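Long-range contacts in hydrolase, alpha/beta hydrolase FOLD family (Staphylococcus aureus, PDB 2XMZ), which forms 2-succinyl-6-hydroxy-2,4-cyclohexadiene-1-carboxylate, with loss of pyruvate from its precursor, in menaquinone biosynthesis: residues A[7-12]-A[45-50]; A[62-67]-A[188-193]; A[95-100]-A[109-114]; A[159-164]-A[248-253]. All blocks are in the same frame, centred on the assembly; numbering follows the deposited sequence.

How the contacts relate
The four contacts run from one edge of the central sheet, through its middle, to the helical layers around it. Contact 1 pairs the edge strand, and its centre lies about 16 Å from that of contact 3, where a helix packs on an inner strand; Leu50 CD2 touches Val96 CG1 between them. Contact 2 joins contact 3 through a probable hydrogen bond from Arg95 NH1 to Tyr191 O (2.9 Å). Contact 4 lies about 28 Å from contact 2, centre to centre, and meets contact 3 through a probable hydrogen bond between His248 ND1 and Glu114 OE1 (2.6 Å). Ala97 touches the probable nucleophile elbow; Tyr191 comes near it, and Gln161 near the probable Ser91-His245-Asp218 triad, neither touching.

Contact 1: A[7-12]-A[45-50]; sequences KFYEAN and VITIDL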
loop_
_atom_site.group_PDB
_atom_site.type_symbol
_atom_site.label_atom_id
_atom_site.label_comp_id
_atom_site.label_asym_id
_atom_site.label_seq_id
_atom_site.Cartn_x
_atom_site.Cartn_y
_atom_site.Cartn_z
ATOM N N LYS A 7 9.046 11.651 -1.596
ATOM C CA LYS A 7 8.858 13.074 -1.304
ATOM C C LYS A 7 8.646 13.273 0.206
ATOM O O LYS A 7 7.986 12.468 0.871
ATOM C CB LYS A 7 7.693 13.652 -2.118
ATOM C CG LYS A 7 7.845 13.491 -3.666
ATOM C CD LYS A 7 6.488 13.490 -4.368
ATOM C CE LYS A 7 6.601 13.163 -5.856
ATOM N NZ LYS A 7 7.242 14.259 -6.626
ATOM N N PHE A 8 9.245 14.328 0.744
ATOM C CA PHE A 8 9.137 14.641 2.163
ATOM C C PHE A 8 8.413 15.963 2.264
ATOM O O PHE A 8 8.784 16.953 1.599
ATOM C CB PHE A 8 10.525 14.763 2.810
ATOM C CG PHE A 8 10.484 14.988 4.291
ATOM C CD1 PHE A 8 10.565 13.912 5.167
ATOM C CD2 PHE A 8 10.353 16.273 4.815
ATOM C CE1 PHE A 8 10.524 14.102 6.541
ATOM C CE2 PHE A 8 10.305 16.476 6.204
ATOM C CZ PHE A 8 10.394 15.392 7.060
ATOM N N TYR A 9 7.380 15.964 3.090
ATOM C CA TYR A 9 6.567 17.135 3.338
ATOM C C TYR A 9 6.756 17.514 4.797
ATOM O O TYR A 9 6.318 16.785 5.688
ATOM C CB TYR A 9 5.094 16.825 3.036
ATOM C CG TYR A 9 4.854 16.373 1.609
ATOM C CD1 TYR A 9 4.554 17.308 0.602
ATOM C CD2 TYR A 9 4.927 15.019 1.257
ATOM C CE1 TYR A 9 4.330 16.905 -0.701
ATOM C CE2 TYR A 9 4.711 14.602 -0.067
ATOM C CZ TYR A 9 4.408 15.557 -1.030
ATOM O OH TYR A 9 4.175 15.178 -2.325
ATOM N N GLU A 10 7.438 18.634 5.033
ATOM C CA GLU A 10 7.671 19.123 6.384
ATOM C C GLU A 10 6.347 19.445 7.078
ATOM O O GLU A 10 5.486 20.117 6.506
ATOM C CB GLU A 10 8.536 20.394 6.361
ATOM C CG GLU A 10 10.043 20.181 6.537
ATOM C CD GLU A 10 10.491 19.977 8.004
ATOM O OE1 GLU A 10 10.276 20.876 8.861
ATOM O OE2 GLU A 10 11.090 18.912 8.289
ATOM N N ALA A 11 6.191 18.957 8.305
ATOM C CA ALA A 11 5.076 19.366 9.164
ATOM C C ALA A 11 5.036 20.886 9.410
ATOM O O ALA A 11 6.075 21.550 9.465
ATOM C CB ALA A 11 5.129 18.628 10.494
ATOM N N ASN A 12 3.827 21.418 9.584
ATOM C CA ASN A 12 3.648 22.840 9.789
ATOM C C ASN A 12 4.152 23.225 11.165
ATOM O O ASN A 12 4.423 24.384 11.422
ATOM C CB ASN A 12 2.188 23.245 9.599
ATOM C CG ASN A 12 1.714 23.062 8.167
ATOM O OD1 ASN A 12 2.519 22.983 7.223
ATOM N ND2 ASN A 12 0.397 22.999 7.992
ATOM N N VAL A 45 5.323 14.140 6.649
ATOM C CA VAL A 45 4.784 13.124 5.732
ATOM C C VAL A 45 5.807 12.782 4.670
ATOM O O VAL A 45 6.409 13.676 4.074
ATOM C CB VAL A 45 3.442 13.560 5.050
ATOM C CG1 VAL A 45 3.026 12.537 3.968
ATOM C CG2 VAL A 45 2.322 13.759 6.084
ATOM N N ILE A 46 5.982 11.479 4.440
ATOM C CA ILE A 46 6.782 10.975 3.346
ATOM C C ILE A 46 5.894 10.114 2.456
ATOM O O ILE A 46 5.089 9.317 2.930
ATOM C CB ILE A 46 7.969 10.104 3.829
ATOM C CG1 ILE A 46 8.950 10.950 4.639
ATOM C CG2 ILE A 46 8.705 9.453 2.637
ATOM C CD1 ILE A 46 9.980 10.117 5.400
ATOM N N THR A 47 6.041 10.288 1.152
ATOM C CA THR A 47 5.416 9.369 0.229
ATOM C C THR A 47 6.553 8.722 -0.510
ATOM O O THR A 47 7.553 9.387 -0.796
ATOM C CB THR A 47 4.467 10.081 -0.750
ATOM O OG1 THR A 47 5.184 11.058 -1.491
ATOM C CG2 THR A 47 3.283 10.734 -0.002
ATOM N N ILE A 48 6.394 7.434 -0.812
ATOM C CA ILE A 48 7.390 6.668 -1.541
ATOM C C ILE A 48 6.695 5.947 -2.706
ATOM O O ILE A 48 5.678 5.260 -2.526
ATOM C CB ILE A 48 8.085 5.622 -0.641
ATOM C CG1 ILE A 48 8.703 6.290 0.598
ATOM C CG2 ILE A 48 9.171 4.856 -1.437
ATOM C CD1 ILE A 48 9.193 5.259 1.676
ATOM N N ASP A 49 7.258 6.138 -3.885
ATOM C CA ASP A 49 6.899 5.370 -5.060
ATOM C C ASP A 49 7.655 4.045 -5.050
ATOM O O ASP A 49 8.878 4.031 -4.972
ATOM C CB ASP A 49 7.235 6.156 -6.325
ATOM C CG ASP A 49 6.225 7.239 -6.620
ATOM O OD1 ASP A 49 5.160 7.238 -5.975
ATOM O OD2 ASP A 49 6.497 8.100 -7.479
ATOM N N LEU A 50 6.923 2.948 -5.128
ATOM C CA LEU A 50 7.512 1.620 -5.057
ATOM C C LEU A 50 8.084 1.241 -6.439
ATOM O O LEU A 50 7.757 1.891 -7.455
ATOM C CB LEU A 50 6.469 0.602 -4.537
ATOM C CG LEU A 50 6.101 0.825 -3.047
ATOM C CD1 LEU A 50 4.772 0.163 -2.649
ATOM C CD2 LEU A 50 7.252 0.352 -2.136
HETATM O O HOH W 1 3.725 12.817 -3.019
#
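Phe8 and Ile46 face each other across the pairing at one edge of the sheet, where strand 6-9, its one antiparallel member, runs beside strand 44-48. Phe8 CG is anti to the backbone N (chi1 -176°), and the ring that follows brings CD1 to 3.4 Å from Ile46 CG1, with the Ile46 methyl CD1 just beyond at 3.8 Å from the same ring atom. The rings of Tyr80 and His44 also meet Phe8, which suits a flat aromatic side chain here.

Lys7, Tyr9, Val45 and Thr47 share the other face. Tyr9 CD2 rests 4.1 Å from Val45 CG1, and Thr47 OG1 lies at the edge of the tyrosine ring, in its plane. The threonine oxygen sits between its own backbone N and carbonyl carbon (chi1 59°), from where it can share a water with the phenol: that water is 2.5 Å from Tyr9 OH and 2.7 Å from Thr47 OG1. Lys7 touches through aliphatic carbons, CB lying 3.7 Å from Thr47 OG1.

Four backbone hydrogen bonds, two each for Lys7 with Thr47 and Tyr9 with Val45, tie the strands together. The chemistry is thus divided: the backbone fixes the register, the Phe8-Ile46 face is apolar, and the other combines the Tyr9-Val45 apolar contact with a water shared by two hydroxyls.

Contact 2: A[62-67]-A[188-193]; sequences ETWNFD and LRDYGT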
loop_
_atom_site.group_PDB
_atom_site.type_symbol
_atom_site.label_atom_id
_atom_site.label_comp_id
_atom_site.label_asym_id
_atom_site.label_seq_id
_atom_site.Cartn_x
_atom_site.Cartn_y
_atom_site.Cartn_z
ATOM N N GLU A 62 17.478 -5.316 -12.074
ATOM C CA GLU A 62 17.516 -5.889 -10.736
ATOM C C GLU A 62 16.167 -6.496 -10.408
ATOM O O GLU A 62 15.133 -6.024 -10.886
ATOM C CB GLU A 62 17.872 -4.830 -9.710
ATOM C CG GLU A 62 19.178 -4.141 -10.039
ATOM C CD GLU A 62 19.881 -3.622 -8.818
ATOM O OE1 GLU A 62 19.560 -4.100 -7.702
ATOM O OE2 GLU A 62 20.763 -2.747 -8.985
ATOM N N THR A 63 16.185 -7.539 -9.584
ATOM C CA THR A 63 14.965 -8.165 -9.150
ATOM C C THR A 63 14.284 -7.327 -8.050
ATOM O O THR A 63 14.848 -7.085 -6.966
ATOM C CB THR A 63 15.213 -9.594 -8.655
ATOM O OG1 THR A 63 15.827 -10.368 -9.694
ATOM C CG2 THR A 63 13.888 -10.255 -8.224
ATOM N N TRP A 64 13.053 -6.907 -8.317
ATOM C CA TRP A 64 12.354 -6.091 -7.360
ATOM C C TRP A 64 11.621 -6.953 -6.339
ATOM O O TRP A 64 10.440 -6.788 -6.136
ATOM C CB TRP A 64 11.369 -5.164 -8.067
ATOM C CG TRP A 64 12.010 -4.253 -9.090
ATOM C CD1 TRP A 64 13.343 -3.923 -9.207
ATOM C CD2 TRP A 64 11.331 -3.547 -10.098
ATOM N NE1 TRP A 64 13.520 -3.053 -10.262
ATOM C CE2 TRP A 64 12.295 -2.804 -10.819
ATOM C CE3 TRP A 64 9.989 -3.487 -10.497
ATOM C CZ2 TRP A 64 11.955 -2.001 -11.900
ATOM C CZ3 TRP A 64 9.656 -2.676 -11.575
ATOM C CH2 TRP A 64 10.629 -1.948 -12.254
ATOM N N ASN A 65 12.329 -7.873 -5.702
ATOM C CA ASN A 65 11.705 -8.732 -4.694
ATOM C C ASN A 65 11.554 -7.990 -3.351
ATOM O O ASN A 65 11.925 -6.824 -3.234
ATOM C CB ASN A 65 12.466 -10.068 -4.586
ATOM C CG ASN A 65 13.956 -9.880 -4.292
ATOM O OD1 ASN A 65 14.369 -8.882 -3.693
ATOM N ND2 ASN A 65 14.765 -10.834 -4.724
ATOM N N PHE A 66 10.993 -8.640 -2.346
ATOM C CA PHE A 66 10.792 -7.971 -1.074
ATOM C C PHE A 66 12.066 -7.517 -0.347
ATOM O O PHE A 66 12.047 -6.506 0.349
ATOM C CB PHE A 66 9.842 -8.772 -0.173
ATOM C CG PHE A 66 8.400 -8.573 -0.543
ATOM C CD1 PHE A 66 7.656 -7.563 0.064
ATOM C CD2 PHE A 66 7.816 -9.335 -1.573
ATOM C CE1 PHE A 66 6.315 -7.333 -0.316
ATOM C CE2 PHE A 66 6.505 -9.110 -1.973
ATOM C CZ PHE A 66 5.737 -8.130 -1.327
ATOM N N ASP A 67 13.166 -8.238 -0.535
ATOM C CA ASP A 67 14.396 -7.856 0.131
ATOM C C ASP A 67 14.980 -6.609 -0.522
ATOM O O ASP A 67 15.484 -5.726 0.167
ATOM C CB ASP A 67 15.446 -8.966 0.102
ATOM C CG ASP A 67 16.730 -8.563 0.828
ATOM O OD1 ASP A 67 17.789 -8.438 0.184
ATOM O OD2 ASP A 67 16.678 -8.338 2.049
ATOM N N LEU A 188 4.649 -7.016 -11.086
ATOM C CA LEU A 188 3.887 -8.272 -10.908
ATOM C C LEU A 188 4.778 -9.503 -10.783
ATOM O O LEU A 188 4.615 -10.293 -9.849
ATOM C CB LEU A 188 2.872 -8.474 -12.038
ATOM C CG LEU A 188 1.677 -7.508 -12.041
ATOM C CD1 LEU A 188 0.868 -7.672 -13.327
ATOM C CD2 LEU A 188 0.797 -7.668 -10.787
ATOM N N ARG A 189 5.717 -9.672 -11.719
ATOM C CA ARG A 189 6.594 -10.852 -11.682
ATOM C C ARG A 189 7.500 -10.899 -10.447
ATOM O O ARG A 189 7.741 -11.975 -9.914
ATOM C CB ARG A 189 7.416 -11.001 -12.977
ATOM C CG ARG A 189 6.568 -10.977 -14.277
ATOM C CD ARG A 189 7.273 -11.555 -15.502
ATOM N NE ARG A 189 6.889 -10.873 -16.748
ATOM C CZ ARG A 189 6.016 -11.321 -17.660
ATOM N NH1 ARG A 189 5.348 -12.480 -17.509
ATOM N NH2 ARG A 189 5.788 -10.587 -18.739
ATOM N N ASP A 190 8.016 -9.751 -10.010
ATOM C CA ASP A 190 8.994 -9.699 -8.909
ATOM C C ASP A 190 8.381 -9.576 -7.524
ATOM O O ASP A 190 8.912 -10.134 -6.581
ATOM C CB ASP A 190 10.013 -8.567 -9.087
ATOM C CG ASP A 190 10.881 -8.756 -10.291
ATOM O OD1 ASP A 190 10.674 -9.748 -11.013
ATOM O OD2 ASP A 190 11.757 -7.912 -10.516
ATOM N N TYR A 191 7.293 -8.835 -7.375
ATOM C CA TYR A 191 6.710 -8.711 -6.013
ATOM C C TYR A 191 5.193 -8.794 -5.943
ATOM O O TYR A 191 4.563 -8.350 -4.962
ATOM C CB TYR A 191 7.286 -7.540 -5.211
ATOM C CG TYR A 191 6.997 -6.134 -5.694
ATOM C CD1 TYR A 191 6.081 -5.331 -5.008
ATOM C CD2 TYR A 191 7.674 -5.582 -6.780
ATOM C CE1 TYR A 191 5.845 -4.023 -5.367
ATOM C CE2 TYR A 191 7.440 -4.243 -7.176
ATOM C CZ TYR A 191 6.509 -3.474 -6.455
ATOM O OH TYR A 191 6.228 -2.159 -6.765
ATOM N N GLY A 192 4.622 -9.412 -6.972
ATOM C CA GLY A 192 3.227 -9.782 -6.948
ATOM C C GLY A 192 2.957 -10.688 -5.769
ATOM O O GLY A 192 3.886 -11.313 -5.196
ATOM N N THR A 193 1.685 -10.778 -5.412
ATOM C CA THR A 193 1.261 -11.506 -4.217
ATOM C C THR A 193 1.666 -12.961 -4.275
ATOM O O THR A 193 1.985 -13.560 -3.246
ATOM C CB THR A 193 -0.239 -11.344 -3.977
ATOM O OG1 THR A 193 -0.507 -9.946 -3.816
ATOM C CG2 THR A 193 -0.678 -12.103 -2.694
#
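Trp64, Asp190 and Tyr191 make a mixed polar and apolar contact between the loop leading into helix 66-77 and the C-terminal end of helix 181-191. Asp190 supplies the polar part: its OD2 accepts the backbone N-H of Trp64 at 2.7 Å in a nearly straight bond (168°), reached on the anti side and 33° out of the carboxylate plane. An acid suits the place because the same oxygen also forms a salt bridge with Lys186, whose amine makes a cation-pi contact with the Trp64 indole.

Tyr191 supplies the apolar part. Its CG lies between the backbone N and the carbonyl carbon (chi1 66°), and ring atom CD2 comes to 3.1 Å from Trp64 O, a buried carbonyl with no polar partner, and to 3.9 Å from Trp64 CB. Phe66 crosses Tyr191 at about a right angle, CE2 lying 3.7 Å from its CB. The Tyr191 hydroxyl is held by Pro51 O.

Trp64 centres an inverse gamma turn, and Asn65 follows as N-cap of helix 66-77, OD1 accepting Tyr68 N. Helix 181-191 belongs to the helical insertion between strands 110-114 and 210-215, so the contact ties the core to a cap region of the kind found in many alpha/beta hydrolase fold enzymes.

Contact 3: A[95-100]-A[109-114]; sequences RVALYY and SNLILE
Ala97 and Leu98 of helix 92-103 pack on Leu111 and Leu113 of strand 110-114, the helix and strand segments running roughly antiparallel (152°) with axes 8.7 Å apart at closest approach. The meeting is purely apolar. Ala97 points its single methyl at the strand, CB lying 3.9 Å from Leu111 CD1 and 4.2 Å from Leu113 CD2; so small a residue suits this position, where the backbone itself comes close enough for Ala97 O to lie 3.8 Å from Leu111 CD1.

Leu98 reaches in from the flank with its branch end. Its CD2 touches Leu113 CD1 at 3.6 Å, and the two leucines cross at about a right angle, with Leu98 CG near both Leu113 methyls. Leu111 has CG anti to the backbone N (chi1 -176°), whereas Leu113 has it beside the backbone N (chi1 -55°), and the two residues, both pointing at the helix, fill different parts of the interface. The leucine methyls thus meet Ala97 and one another.

The helix and strand complete a beta-alpha-beta unit begun by strand 84-90, at whose end lies the probable nucleophile elbow, touched here by Ala97. Helix 66-77 flanks helix 92-103, while Asn110, Ile112 and Glu114 turn to the opposite face of the sheet and touch helix 252-266.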
loop_
_atom_site.group_PDB
_atom_site.type_symbol
_atom_site.label_atom_id
_atom_site.label_comp_id
_atom_site.label_asym_id
_atom_site.label_seq_id
_atom_site.Cartn_x
_atom_site.Cartn_y
_atom_site.Cartn_z
ATOM N N ARG A 95 1.317 -4.794 1.586
ATOM C CA ARG A 95 2.084 -6.049 1.570
ATOM C C ARG A 95 3.544 -5.735 1.831
ATOM O O ARG A 95 4.212 -6.411 2.605
ATOM C CB ARG A 95 1.912 -6.814 0.251
ATOM C CG ARG A 95 0.441 -7.224 -0.029
ATOM C CD ARG A 95 0.299 -8.163 -1.227
ATOM N NE ARG A 95 0.537 -7.556 -2.553
ATOM C CZ ARG A 95 1.665 -7.692 -3.259
ATOM N NH1 ARG A 95 2.685 -8.399 -2.761
ATOM N NH2 ARG A 95 1.767 -7.152 -4.484
ATOM N N VAL A 96 4.016 -4.671 1.205
ATOM C CA VAL A 96 5.332 -4.148 1.490
ATOM C C VAL A 96 5.436 -3.677 2.961
ATOM O O VAL A 96 6.432 -3.973 3.623
ATOM C CB VAL A 96 5.722 -3.036 0.492
ATOM C CG1 VAL A 96 7.046 -2.377 0.886
ATOM C CG2 VAL A 96 5.806 -3.617 -0.908
ATOM N N ALA A 97 4.417 -3.002 3.479
ATOM C CA ALA A 97 4.498 -2.495 4.847
ATOM C C ALA A 97 4.510 -3.637 5.850
ATOM O O ALA A 97 5.231 -3.598 6.856
ATOM C CB ALA A 97 3.357 -1.502 5.152
ATOM N N LEU A 98 3.734 -4.686 5.585
ATOM C CA LEU A 98 3.783 -5.860 6.480
ATOM C C LEU A 98 5.156 -6.525 6.436
ATOM O O LEU A 98 5.734 -6.846 7.476
ATOM C CB LEU A 98 2.706 -6.881 6.069
ATOM C CG LEU A 98 1.310 -6.621 6.644
ATOM C CD1 LEU A 98 0.274 -7.479 5.912
ATOM C CD2 LEU A 98 1.275 -6.934 8.102
ATOM N N TYR A 99 5.702 -6.693 5.225
ATOM C CA TYR A 99 7.019 -7.300 5.074
ATOM C C TYR A 99 8.036 -6.467 5.817
ATOM O O TYR A 99 8.930 -7.005 6.518
ATOM C CB TYR A 99 7.407 -7.462 3.593
ATOM C CG TYR A 99 8.668 -8.278 3.417
ATOM C CD1 TYR A 99 8.604 -9.651 3.238
ATOM C CD2 TYR A 99 9.924 -7.677 3.463
ATOM C CE1 TYR A 99 9.760 -10.427 3.085
ATOM C CE2 TYR A 99 11.106 -8.449 3.320
ATOM C CZ TYR A 99 11.003 -9.819 3.136
ATOM O OH TYR A 99 12.133 -10.593 2.988
ATOM N N TYR A 100 7.898 -5.153 5.699
ATOM C CA TYR A 100 8.839 -4.268 6.316
ATOM C C TYR A 100 8.714 -4.270 7.835
ATOM O O TYR A 100 9.727 -4.229 8.517
ATOM C CB TYR A 100 8.751 -2.831 5.791
ATOM C CG TYR A 100 9.993 -2.067 6.162
ATOM C CD1 TYR A 100 11.131 -2.110 5.347
ATOM C CD2 TYR A 100 10.063 -1.345 7.365
ATOM C CE1 TYR A 100 12.286 -1.420 5.709
ATOM C CE2 TYR A 100 11.187 -0.661 7.722
ATOM C CZ TYR A 100 12.308 -0.712 6.890
ATOM O OH TYR A 100 13.436 -0.031 7.260
ATOM N N SER A 109 7.446 2.781 14.465
ATOM C CA SER A 109 6.747 3.062 15.693
ATOM C C SER A 109 5.332 2.511 15.662
ATOM O O SER A 109 4.884 1.933 16.637
ATOM C CB SER A 109 6.725 4.558 15.943
ATOM O OG SER A 109 7.939 4.929 16.570
ATOM N N ASN A 110 4.657 2.688 14.529
ATOM C CA ASN A 110 3.268 2.236 14.319
ATOM C C ASN A 110 3.106 1.697 12.904
ATOM O O ASN A 110 3.903 2.019 11.991
ATOM C CB ASN A 110 2.250 3.387 14.476
ATOM C CG ASN A 110 2.355 4.098 15.809
ATOM O OD1 ASN A 110 1.928 3.583 16.843
ATOM N ND2 ASN A 110 2.888 5.307 15.786
ATOM N N LEU A 111 2.046 0.918 12.709
ATOM C CA LEU A 111 1.777 0.331 11.410
ATOM C C LEU A 111 0.344 0.579 10.992
ATOM O O LEU A 111 -0.569 0.439 11.787
ATOM C CB LEU A 111 2.087 -1.165 11.432
ATOM C CG LEU A 111 1.947 -1.940 10.120
ATOM C CD1 LEU A 111 2.964 -1.465 9.021
ATOM C CD2 LEU A 111 2.077 -3.431 10.391
ATOM N N ILE A 112 0.141 0.980 9.741
ATOM C CA ILE A 112 -1.229 1.154 9.242
ATOM C C ILE A 112 -1.382 0.423 7.931
ATOM O O ILE A 112 -0.573 0.571 7.007
ATOM C CB ILE A 112 -1.701 2.639 9.092
ATOM C CG1 ILE A 112 -1.541 3.389 10.407
ATOM C CG2 ILE A 112 -3.175 2.661 8.701
ATOM C CD1 ILE A 112 -1.693 4.954 10.298
ATOM N N LEU A 113 -2.445 -0.365 7.867
ATOM C CA LEU A 113 -2.710 -1.236 6.746
ATOM C C LEU A 113 -4.110 -0.959 6.209
ATOM O O LEU A 113 -5.101 -1.050 6.950
ATOM C CB LEU A 113 -2.623 -2.696 7.221
ATOM C CG LEU A 113 -1.291 -3.067 7.908
ATOM C CD1 LEU A 113 -1.387 -4.483 8.433
ATOM C CD2 LEU A 113 -0.118 -2.945 6.956
ATOM N N GLU A 114 -4.190 -0.654 4.920
ATOM C CA GLU A 114 -5.459 -0.404 4.283
ATOM C C GLU A 114 -5.665 -1.424 3.188
ATOM O O GLU A 114 -4.871 -1.515 2.223
ATOM C CB GLU A 114 -5.542 1.012 3.692
ATOM C CG GLU A 114 -6.885 1.263 2.964
ATOM C CD GLU A 114 -6.859 2.451 2.012
ATOM O OE1 GLU A 114 -5.815 3.132 1.897
ATOM O OE2 GLU A 114 -7.890 2.687 1.343
#

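Contact 4: A[159-164]-A[248-253]; sequences QSQLEL and HVEDSD
Ser160 and Glu250 meet hydroxyl to carboxylate, OG donating to OE2 at 2.5 Å, a very short bond whose exact length deserves caution. Glu250 can reach across because its chain is extended beyond CG, and the serine oxygen stands between its own backbone N and carbonyl carbon (chi1 70°). The other carboxylate oxygen, OE1, accepts Gly244 N, so both oxygens are engaged, as would be expected of a charged carboxylate.

Gln161 crosses Glu250 at about a right angle, with amide and carboxylate planes 71° apart, and touches OE2 through CG at 3.6 Å. Its NE2 instead joins the acid through a water, donating to it at 3.2 Å while the water donates to Glu250 OE2 in a bond that is likewise very short. The 3-10 segment 159-163 that bears these residues belongs to the cap-like helical insertion of the alpha/beta hydrolase fold; Glu250 lies on the short helix 247-250, just after the probable catalytic His245.

Next to the carboxylate contact, Leu164 crosses the aliphatic part of Glu250 at about a right angle: Leu164 CD1 and CD2 each come to 3.9 Å from Glu250 CG. Leu164 CD1 also meets Val249 CG1 at 4.1 Å, and Val249 in turn packs on Ile168 and Ile172 of helix 166-177.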
loop_
_atom_site.group_PDB
_atom_site.type_symbol
_atom_site.label_atom_id
_atom_site.label_comp_id
_atom_site.label_asym_id
_atom_site.label_seq_id
_atom_site.Cartn_x
_atom_site.Cartn_y
_atom_site.Cartn_z
ATOM N N GLN A 159 -15.596 -2.798 -8.268
ATOM C CA GLN A 159 -16.967 -2.476 -8.660
ATOM C C GLN A 159 -17.497 -1.208 -7.972
ATOM O O GLN A 159 -18.178 -0.392 -8.596
ATOM C CB GLN A 159 -17.889 -3.676 -8.397
ATOM C CG GLN A 159 -19.282 -3.510 -8.919
ATOM C CD GLN A 159 -20.125 -4.758 -8.754
ATOM O OE1 GLN A 159 -21.242 -4.838 -9.282
ATOM N NE2 GLN A 159 -19.598 -5.745 -8.025
ATOM N N SER A 160 -17.153 -1.035 -6.696
ATOM C CA SER A 160 -17.610 0.115 -5.918
ATOM C C SER A 160 -17.122 1.449 -6.505
ATOM O O SER A 160 -17.750 2.481 -6.289
ATOM C CB SER A 160 -17.155 0.002 -4.465
ATOM O OG SER A 160 -15.750 0.189 -4.393
ATOM N N GLN A 161 -16.032 1.422 -7.263
ATOM C CA GLN A 161 -15.530 2.655 -7.894
ATOM C C GLN A 161 -16.443 3.203 -8.987
ATOM O O GLN A 161 -16.426 4.404 -9.262
ATOM C CB GLN A 161 -14.118 2.463 -8.446
ATOM C CG GLN A 161 -13.081 2.217 -7.354
ATOM C CD GLN A 161 -11.663 2.214 -7.866
ATOM O OE1 GLN A 161 -11.408 2.435 -9.066
ATOM N NE2 GLN A 161 -10.711 1.982 -6.956
ATOM N N LEU A 162 -17.239 2.327 -9.606
ATOM C CA LEU A 162 -18.127 2.723 -10.706
ATOM C C LEU A 162 -19.178 3.721 -10.222
ATOM O O LEU A 162 -19.855 4.385 -11.019
ATOM C CB LEU A 162 -18.804 1.498 -11.331
ATOM C CG LEU A 162 -17.887 0.419 -11.909
ATOM C CD1 LEU A 162 -18.644 -0.905 -11.996
ATOM C CD2 LEU A 162 -17.309 0.821 -13.279
ATOM N N GLU A 163 -19.272 3.829 -8.902
ATOM C CA GLU A 163 -20.192 4.731 -8.240
ATOM C C GLU A 163 -19.555 6.074 -7.837
ATOM O O GLU A 163 -20.254 6.976 -7.369
ATOM C CB GLU A 163 -20.792 4.033 -7.009
ATOM C CG GLU A 163 -21.882 3.013 -7.349
ATOM C CD GLU A 163 -23.165 3.677 -7.794
ATOM O OE1 GLU A 163 -23.253 4.125 -8.966
ATOM O OE2 GLU A 163 -24.097 3.752 -6.964
ATOM N N LEU A 164 -18.245 6.205 -8.018
ATOM C CA LEU A 164 -17.530 7.421 -7.623
ATOM C C LEU A 164 -17.844 8.600 -8.535
ATOM O O LEU A 164 -18.324 8.397 -9.653
ATOM C CB LEU A 164 -16.017 7.166 -7.569
ATOM C CG LEU A 164 -15.602 6.293 -6.383
ATOM C CD1 LEU A 164 -14.153 5.868 -6.480
ATOM C CD2 LEU A 164 -15.917 6.954 -5.025
ATOM N N HIS A 248 -9.314 5.129 0.943
ATOM C CA HIS A 248 -8.761 6.503 1.009
ATOM C C HIS A 248 -9.241 7.392 -0.129
ATOM O O HIS A 248 -9.099 8.622 -0.088
ATOM C CB HIS A 248 -7.220 6.505 1.166
ATOM C CG HIS A 248 -6.452 6.026 -0.029
ATOM N ND1 HIS A 248 -5.908 4.766 -0.107
ATOM C CD2 HIS A 248 -6.074 6.668 -1.161
ATOM C CE1 HIS A 248 -5.275 4.628 -1.260
ATOM N NE2 HIS A 248 -5.346 5.778 -1.910
ATOM N N VAL A 249 -9.815 6.774 -1.153
ATOM C CA VAL A 249 -10.390 7.537 -2.270
ATOM C C VAL A 249 -11.923 7.650 -2.192
ATOM O O VAL A 249 -12.498 8.638 -2.646
ATOM C CB VAL A 249 -9.979 6.910 -3.616
ATOM C CG1 VAL A 249 -10.783 7.484 -4.743
ATOM C CG2 VAL A 249 -8.515 7.172 -3.880
ATOM N N GLU A 250 -12.577 6.627 -1.640
ATOM C CA GLU A 250 -14.037 6.544 -1.690
ATOM C C GLU A 250 -14.668 7.314 -0.539
ATOM O O GLU A 250 -15.735 7.914 -0.704
ATOM C CB GLU A 250 -14.509 5.083 -1.683
ATOM C CG GLU A 250 -14.021 4.286 -2.880
ATOM C CD GLU A 250 -14.787 2.988 -3.093
ATOM O OE1 GLU A 250 -15.679 2.655 -2.278
ATOM O OE2 GLU A 250 -14.473 2.293 -4.089
ATOM N N ASP A 251 -14.004 7.281 0.623
ATOM C CA ASP A 251 -14.354 8.126 1.758
ATOM C C ASP A 251 -13.085 8.694 2.392
ATOM O O ASP A 251 -12.625 8.204 3.446
ATOM C CB ASP A 251 -15.142 7.342 2.795
ATOM C CG ASP A 251 -15.897 8.250 3.754
ATOM O OD1 ASP A 251 -15.575 9.466 3.814
ATOM O OD2 ASP A 251 -16.819 7.745 4.436
ATOM N N SER A 252 -12.530 9.716 1.741
ATOM C CA SER A 252 -11.265 10.333 2.150
ATOM C C SER A 252 -11.324 10.929 3.552
ATOM O O SER A 252 -10.365 10.832 4.308
ATOM C CB SER A 252 -10.791 11.394 1.135
ATOM O OG SER A 252 -10.613 10.855 -0.162
ATOM N N ASP A 253 -12.442 11.538 3.906
ATOM C CA ASP A 253 -12.546 12.188 5.210
ATOM C C ASP A 253 -12.566 11.206 6.377
ATOM O O ASP A 253 -11.833 11.376 7.354
ATOM C CB ASP A 253 -13.754 13.114 5.243
ATOM C CG ASP A 253 -13.534 14.361 4.414
ATOM O OD1 ASP A 253 -12.355 14.747 4.215
ATOM O OD2 ASP A 253 -14.527 14.946 3.947
HETATM O O HOH W 2 -12.300 1.071 -4.347
#